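Local coordinates for protein Csc2 (Thermofilum pendens, PDB 4TXD) that probably binds crRNA as the Cas7-family backbone subunit of a type I-D CRISPR interference complex, and carries a bound zinc ion, at residues Gly130-Leu135 and Ser350-Ala355; Phe137-Glu142 and Glu180-Lys185. All blocks are in the same frame, centred on the assembly; numbering follows the deposited sequence.

Interaction 1. Residues Gly130-Leu135 and Ser350-Ala355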
loop_
_atom_site.group_PDB
_atom_site.type_symbol
_atom_site.label_atom_id
_atom_site.label_comp_id
_atom_site.label_asym_id
_atom_site.label_seq_id
_atom_site.Cartn_x
_atom_site.Cartn_y
_atom_site.Cartn_z
ATOM N N GLY A 130 -21.381 -13.466 -6.197
ATOM C CA GLY A 130 -22.120 -14.666 -5.910
ATOM C C GLY A 130 -21.302 -15.688 -5.157
ATOM O O GLY A 130 -21.781 -16.315 -4.263
ATOM N N LYS A 131 -20.056 -15.826 -5.545
ATOM C CA LYS A 131 -19.155 -16.718 -4.882
ATOM C C LYS A 131 -18.903 -16.309 -3.441
ATOM O O LYS A 131 -18.810 -17.126 -2.586
ATOM C CB LYS A 131 -17.867 -16.814 -5.641
ATOM C CG LYS A 131 -16.845 -17.654 -4.937
ATOM C CD LYS A 131 -15.916 -18.316 -5.921
ATOM C CE LYS A 131 -14.758 -19.006 -5.227
ATOM N NZ LYS A 131 -13.480 -18.881 -5.972
ATOM N N ALA A 132 -18.823 -15.017 -3.203
ATOM C CA ALA A 132 -18.700 -14.486 -1.872
ATOM C C ALA A 132 -19.916 -14.791 -1.022
ATOM O O ALA A 132 -19.797 -15.083 0.118
ATOM C CB ALA A 132 -18.444 -13.004 -1.919
ATOM N N LYS A 133 -21.090 -14.696 -1.613
ATOM C CA LYS A 133 -22.317 -15.047 -0.933
ATOM C C LYS A 133 -22.304 -16.502 -0.497
ATOM O O LYS A 133 -22.633 -16.814 0.601
ATOM C CB LYS A 133 -23.512 -14.805 -1.835
ATOM C CG LYS A 133 -24.834 -15.038 -1.149
ATOM C CD LYS A 133 -26.009 -14.445 -1.895
ATOM C CE LYS A 133 -27.324 -14.775 -1.208
ATOM N NZ LYS A 133 -28.432 -14.950 -2.173
ATOM N N ASP A 134 -21.924 -17.371 -1.406
ATOM C CA ASP A 134 -21.801 -18.799 -1.111
ATOM C C ASP A 134 -20.808 -19.058 0.018
ATOM O O ASP A 134 -20.911 -20.051 0.730
ATOM C CB ASP A 134 -21.350 -19.587 -2.347
ATOM C CG ASP A 134 -22.383 -19.584 -3.474
ATOM O OD1 ASP A 134 -23.548 -19.192 -3.241
ATOM O OD2 ASP A 134 -22.020 -19.986 -4.602
ATOM N N LEU A 135 -19.855 -18.173 0.194
ATOM C CA LEU A 135 -18.823 -18.364 1.191
ATOM C C LEU A 135 -19.197 -17.766 2.521
ATOM O O LEU A 135 -18.423 -17.760 3.430
ATOM C CB LEU A 135 -17.525 -17.751 0.721
ATOM C CG LEU A 135 -16.815 -18.435 -0.416
ATOM C CD1 LEU A 135 -15.737 -17.534 -0.965
ATOM C CD2 LEU A 135 -16.242 -19.747 0.024
ATOM N N SER A 350 -8.210 -13.264 -7.964
ATOM C CA SER A 350 -7.230 -13.569 -6.923
ATOM C C SER A 350 -7.770 -13.277 -5.518
ATOM O O SER A 350 -7.480 -14.002 -4.558
ATOM C CB SER A 350 -5.949 -12.768 -7.162
ATOM O OG SER A 350 -4.883 -13.264 -6.385
ATOM N N SER A 351 -8.562 -12.241 -5.386
ATOM C CA SER A 351 -9.041 -11.850 -4.094
ATOM C C SER A 351 -10.081 -12.822 -3.593
ATOM O O SER A 351 -10.059 -13.203 -2.474
ATOM C CB SER A 351 -9.621 -10.451 -4.103
ATOM O OG SER A 351 -9.855 -9.945 -2.837
ATOM N N ILE A 352 -10.990 -13.209 -4.470
ATOM C CA ILE A 352 -12.036 -14.121 -4.073
ATOM C C ILE A 352 -11.421 -15.483 -3.793
ATOM O O ILE A 352 -11.876 -16.181 -2.954
ATOM C CB ILE A 352 -13.181 -14.157 -5.091
ATOM C CG1 ILE A 352 -14.417 -14.762 -4.481
ATOM C CG2 ILE A 352 -12.740 -14.870 -6.332
ATOM C CD1 ILE A 352 -15.045 -13.861 -3.464
ATOM N N ASP A 353 -10.349 -15.801 -4.481
ATOM C CA ASP A 353 -9.613 -17.001 -4.226
ATOM C C ASP A 353 -9.056 -17.018 -2.805
ATOM O O ASP A 353 -9.239 -17.952 -2.083
ATOM C CB ASP A 353 -8.489 -17.160 -5.214
ATOM C CG ASP A 353 -7.760 -18.446 -5.061
ATOM O OD1 ASP A 353 -8.388 -19.492 -5.087
ATOM O OD2 ASP A 353 -6.563 -18.409 -4.919
ATOM N N PHE A 354 -8.379 -15.946 -2.434
ATOM C CA PHE A 354 -7.900 -15.788 -1.079
ATOM C C PHE A 354 -9.013 -15.919 -0.043
ATOM O O PHE A 354 -8.869 -16.580 0.940
ATOM C CB PHE A 354 -7.202 -14.442 -0.924
ATOM C CG PHE A 354 -6.549 -14.244 0.400
ATOM C CD1 PHE A 354 -5.255 -14.591 0.595
ATOM C CD2 PHE A 354 -7.244 -13.715 1.433
ATOM C CE1 PHE A 354 -4.658 -14.398 1.796
ATOM C CE2 PHE A 354 -6.656 -13.526 2.639
ATOM C CZ PHE A 354 -5.361 -13.867 2.817
ATOM N N ALA A 355 -10.111 -15.261 -0.290
ATOM C CA ALA A 355 -11.192 -15.255 0.637
ATOM C C ALA A 355 -11.774 -16.657 0.819
ATOM O O ALA A 355 -12.090 -17.060 1.905
ATOM C CB ALA A 355 -12.259 -14.307 0.185
#

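Interaction 2. Residues Phe137-Glu142 and Glu180-Lys185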
loop_
_atom_site.group_PDB
_atom_site.type_symbol
_atom_site.label_atom_id
_atom_site.label_comp_id
_atom_site.label_asym_id
_atom_site.label_seq_id
_atom_site.Cartn_x
_atom_site.Cartn_y
_atom_site.Cartn_z
ATOM N N PHE A 137 -20.229 -14.544 3.119
ATOM C CA PHE A 137 -20.110 -13.116 3.259
ATOM C C PHE A 137 -21.440 -12.375 3.148
ATOM O O PHE A 137 -22.279 -12.747 2.391
ATOM C CB PHE A 137 -19.078 -12.571 2.288
ATOM C CG PHE A 137 -17.684 -13.004 2.587
ATOM C CD1 PHE A 137 -16.919 -12.320 3.491
ATOM C CD2 PHE A 137 -17.147 -14.074 1.967
ATOM C CE1 PHE A 137 -15.661 -12.723 3.775
ATOM C CE2 PHE A 137 -15.887 -14.468 2.239
ATOM C CZ PHE A 137 -15.136 -13.792 3.144
ATOM N N LYS A 138 -21.584 -11.317 3.914
ATOM C CA LYS A 138 -22.854 -10.619 4.048
ATOM C C LYS A 138 -22.955 -9.378 3.168
ATOM O O LYS A 138 -24.039 -9.037 2.708
ATOM C CB LYS A 138 -23.083 -10.226 5.511
ATOM C CG LYS A 138 -23.392 -11.413 6.410
ATOM C CD LYS A 138 -23.720 -10.960 7.826
ATOM C CE LYS A 138 -24.029 -12.147 8.711
ATOM N NZ LYS A 138 -24.263 -11.724 10.116
ATOM N N LYS A 139 -21.852 -8.708 2.932
ATOM C CA LYS A 139 -21.887 -7.529 2.098
ATOM C C LYS A 139 -21.864 -7.890 0.628
ATOM O O LYS A 139 -20.893 -7.698 -0.036
ATOM C CB LYS A 139 -20.741 -6.615 2.455
ATOM C CG LYS A 139 -21.052 -5.758 3.657
ATOM C CD LYS A 139 -20.957 -6.485 4.985
ATOM C CE LYS A 139 -21.212 -5.560 6.165
ATOM N NZ LYS A 139 -20.011 -4.808 6.569
ATOM N N VAL A 140 -22.958 -8.439 0.148
ATOM C CA VAL A 140 -22.980 -8.964 -1.185
ATOM C C VAL A 140 -24.049 -8.363 -2.090
ATOM O O VAL A 140 -24.686 -9.068 -2.820
ATOM C CB VAL A 140 -23.076 -10.486 -1.162
ATOM C CG1 VAL A 140 -21.822 -11.058 -0.541
ATOM C CG2 VAL A 140 -24.266 -10.916 -0.369
ATOM N N SER A 141 -24.204 -7.055 -2.044
ATOM C CA SER A 141 -25.101 -6.397 -2.964
ATOM C C SER A 141 -24.561 -6.501 -4.372
ATOM O O SER A 141 -23.381 -6.534 -4.569
ATOM C CB SER A 141 -25.263 -4.945 -2.580
ATOM O OG SER A 141 -25.806 -4.207 -3.627
ATOM N N GLU A 142 -25.435 -6.574 -5.355
ATOM C CA GLU A 142 -24.992 -6.618 -6.739
ATOM C C GLU A 142 -24.352 -5.309 -7.154
ATOM O O GLU A 142 -23.559 -5.273 -8.038
ATOM C CB GLU A 142 -26.143 -6.952 -7.670
ATOM C CG GLU A 142 -26.666 -8.371 -7.527
ATOM C CD GLU A 142 -27.733 -8.710 -8.559
ATOM O OE1 GLU A 142 -28.223 -7.807 -9.240
ATOM O OE2 GLU A 142 -28.079 -9.889 -8.666
ATOM N N GLU A 180 -18.725 -11.775 12.774
ATOM C CA GLU A 180 -19.992 -12.295 12.281
ATOM C C GLU A 180 -20.759 -11.234 11.482
ATOM O O GLU A 180 -21.651 -11.558 10.704
ATOM C CB GLU A 180 -20.853 -12.802 13.442
ATOM C CG GLU A 180 -22.036 -13.643 12.999
ATOM C CD GLU A 180 -22.908 -14.068 14.165
ATOM O OE1 GLU A 180 -22.589 -13.693 15.317
ATOM O OE2 GLU A 180 -23.906 -14.782 13.927
ATOM N N GLN A 181 -20.417 -9.969 11.675
ATOM C CA GLN A 181 -21.029 -8.910 10.874
ATOM C C GLN A 181 -20.635 -9.011 9.401
ATOM O O GLN A 181 -21.380 -8.586 8.515
ATOM C CB GLN A 181 -20.651 -7.543 11.435
ATOM C CG GLN A 181 -21.190 -7.319 12.832
ATOM C CD GLN A 181 -21.420 -5.854 13.141
ATOM O OE1 GLN A 181 -21.663 -5.050 12.241
ATOM N NE2 GLN A 181 -21.346 -5.500 14.419
ATOM N N HIS A 182 -19.479 -9.605 9.132
ATOM C CA HIS A 182 -18.985 -9.694 7.765
ATOM C C HIS A 182 -19.324 -11.012 7.117
ATOM O O HIS A 182 -19.554 -11.082 5.915
ATOM C CB HIS A 182 -17.471 -9.467 7.741
ATOM C CG HIS A 182 -17.064 -8.199 8.419
ATOM N ND1 HIS A 182 -16.774 -8.138 9.763
ATOM C CD2 HIS A 182 -16.964 -6.931 7.952
ATOM C CE1 HIS A 182 -16.484 -6.889 10.093
ATOM N NE2 HIS A 182 -16.595 -6.138 9.011
ATOM N N ASN A 183 -19.344 -12.065 7.919
ATOM C CA ASN A 183 -19.534 -13.393 7.386
ATOM C C ASN A 183 -20.343 -14.213 8.389
ATOM O O ASN A 183 -20.002 -14.274 9.573
ATOM C CB ASN A 183 -18.176 -14.048 7.080
ATOM C CG ASN A 183 -18.312 -15.342 6.311
ATOM O OD1 ASN A 183 -18.987 -16.266 6.757
ATOM N ND2 ASN A 183 -17.682 -15.412 5.133
ATOM N N GLU A 184 -21.418 -14.832 7.909
ATOM C CA GLU A 184 -22.348 -15.560 8.771
ATOM C C GLU A 184 -21.712 -16.807 9.381
ATOM O O GLU A 184 -22.229 -17.346 10.360
ATOM C CB GLU A 184 -23.614 -15.949 7.988
ATOM C CG GLU A 184 -23.344 -16.930 6.855
ATOM C CD GLU A 184 -24.586 -17.271 6.049
ATOM O OE1 GLU A 184 -25.631 -16.616 6.245
ATOM O OE2 GLU A 184 -24.512 -18.200 5.218
ATOM N N LYS A 185 -20.601 -17.264 8.806
ATOM C CA LYS A 185 -19.868 -18.400 9.361
ATOM C C LYS A 185 -18.958 -18.022 10.540
ATOM O O LYS A 185 -18.328 -18.902 11.141
ATOM C CB LYS A 185 -19.026 -19.072 8.279
ATOM C CG LYS A 185 -19.815 -19.580 7.061
ATOM C CD LYS A 185 -18.849 -20.047 5.980
ATOM C CE LYS A 185 -19.568 -20.507 4.721
ATOM N NZ LYS A 185 -20.320 -21.772 4.937
HETATM O O HOH W 1 -25.197 -14.036 11.048
HETATM O O HOH W 2 -19.182 -9.260 3.765
#

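Interaction 1. Residues Gly130-Leu135 and Ser350-Ala355
Lys131 and Ile352 face each other through similar first torsions. Each sets CG or CG1 opposite its own backbone N, with chi1 176° in Lys131 and -163° in Ile352. This carries Ile352 CG1 out from helix 343-365, and the bend at chi2 (71°) turns CD1 toward Ala132. The methylenes of Lys131 pass over the ethyl branch of Ile352, with Lys131 CG 3.8 Å from Ile352 CG1. CD1 of Ile352 goes on to meet Ala132 CB, also at 3.8 Å. Leu135 adds a looser touch where helix 118-134 has just ended: its CD1 lies 4.5 Å from Ile352 CD1 and 4.4 Å from Ala355 C. The helix backbones come closest at Ala132 and Ile352, whose CA atoms are 7.0 Å apart.

The contact joins the C-terminal end of helix 118-134 to the middle of helix 343-365. Away from this contact, Ser351 hydrogen-bonds to Phe167 O and Thr172 OG1, whose residues are the chain neighbours of the zinc ligands Cys168 and Cys171.

Lys131 NZ pairs with Glu356 in a salt bridge at the margin, while Asp353 is paired with Arg45 and Lys357. No hydrogen bond crosses between 130-135 and 350-355. The contact is therefore apolar, and probably rests on dispersion and exclusion of water, with the lysine's charge answered by Glu356 just beyond the two segments.

Interaction 2. Residues Phe137-Glu142 and Glu180-Lys185
Phe137 and Asn183 form a single beta bridge between two loops, and Asn183 also starts an Asx turn. This is the tight part. Asn183 ND2 stands over the centre of the Phe137 ring, 3.3 Å above its plane, with ring and amide planes 74° apart. Both ends of the amide are engaged, which should fix its rotation: ND2 donates to Leu135 O, and OD1 accepts Lys185 N at 2.8 Å in the carbonyl plane. Phe137 is buried further by Phe167 and by Met358 and Val359 of helix 343-365.

His182 O takes two contacts from the other loop. It accepts Lys138 N at 2.9 Å, with an N-H...O angle of 151°, and Phe137 CA makes a CA-H...O contact with the same oxygen at 3.4 Å.

The other side is looser and more exposed. Lys138 is extended beyond CG and runs alongside the backbone of 180-184, and its CE packs near Glu184 CA. Its NZ reaches Glu180 O at 2.7 Å, tilted from the carbonyl plane. A water accepts from NZ and donates to Glu180 OE2, so the lysine meets this carboxylate through water rather than directly.

Lys139 bends at chi2 and again at chi4, which brings NZ obliquely to the His182 ring. That NZ is bonded to Met164 O, while His182 ND1 is bonded to Thr179 N. The Lys139 side chain also lies close to the zinc ligand Asp165. A second water bridges the two loops, accepting from Lys139 N at 2.9 Å and donating to His182 O at 2.8 Å.

Interaction 2 is nested along the chain inside the long loop closed by interaction 1. Their centres are 11 Å apart, and both lie near the zinc site. Interaction 1 is a buried helix-to-helix contact made by aliphatic groups. Interaction 2 joins loops and is partly buried: Phe137 and Asn183 pack inside, while backbone carbonyls, lysine amines and water link its exposed side. Helix 343-365 serves both: it supplies one side of interaction 1 and packs on Phe137 and Asn183 in interaction 2. The two also touch where helix 118-134 gives way to the following loop. There Ala132 O probably accepts a hydrogen bond from Phe137 N, 3.1 Å away.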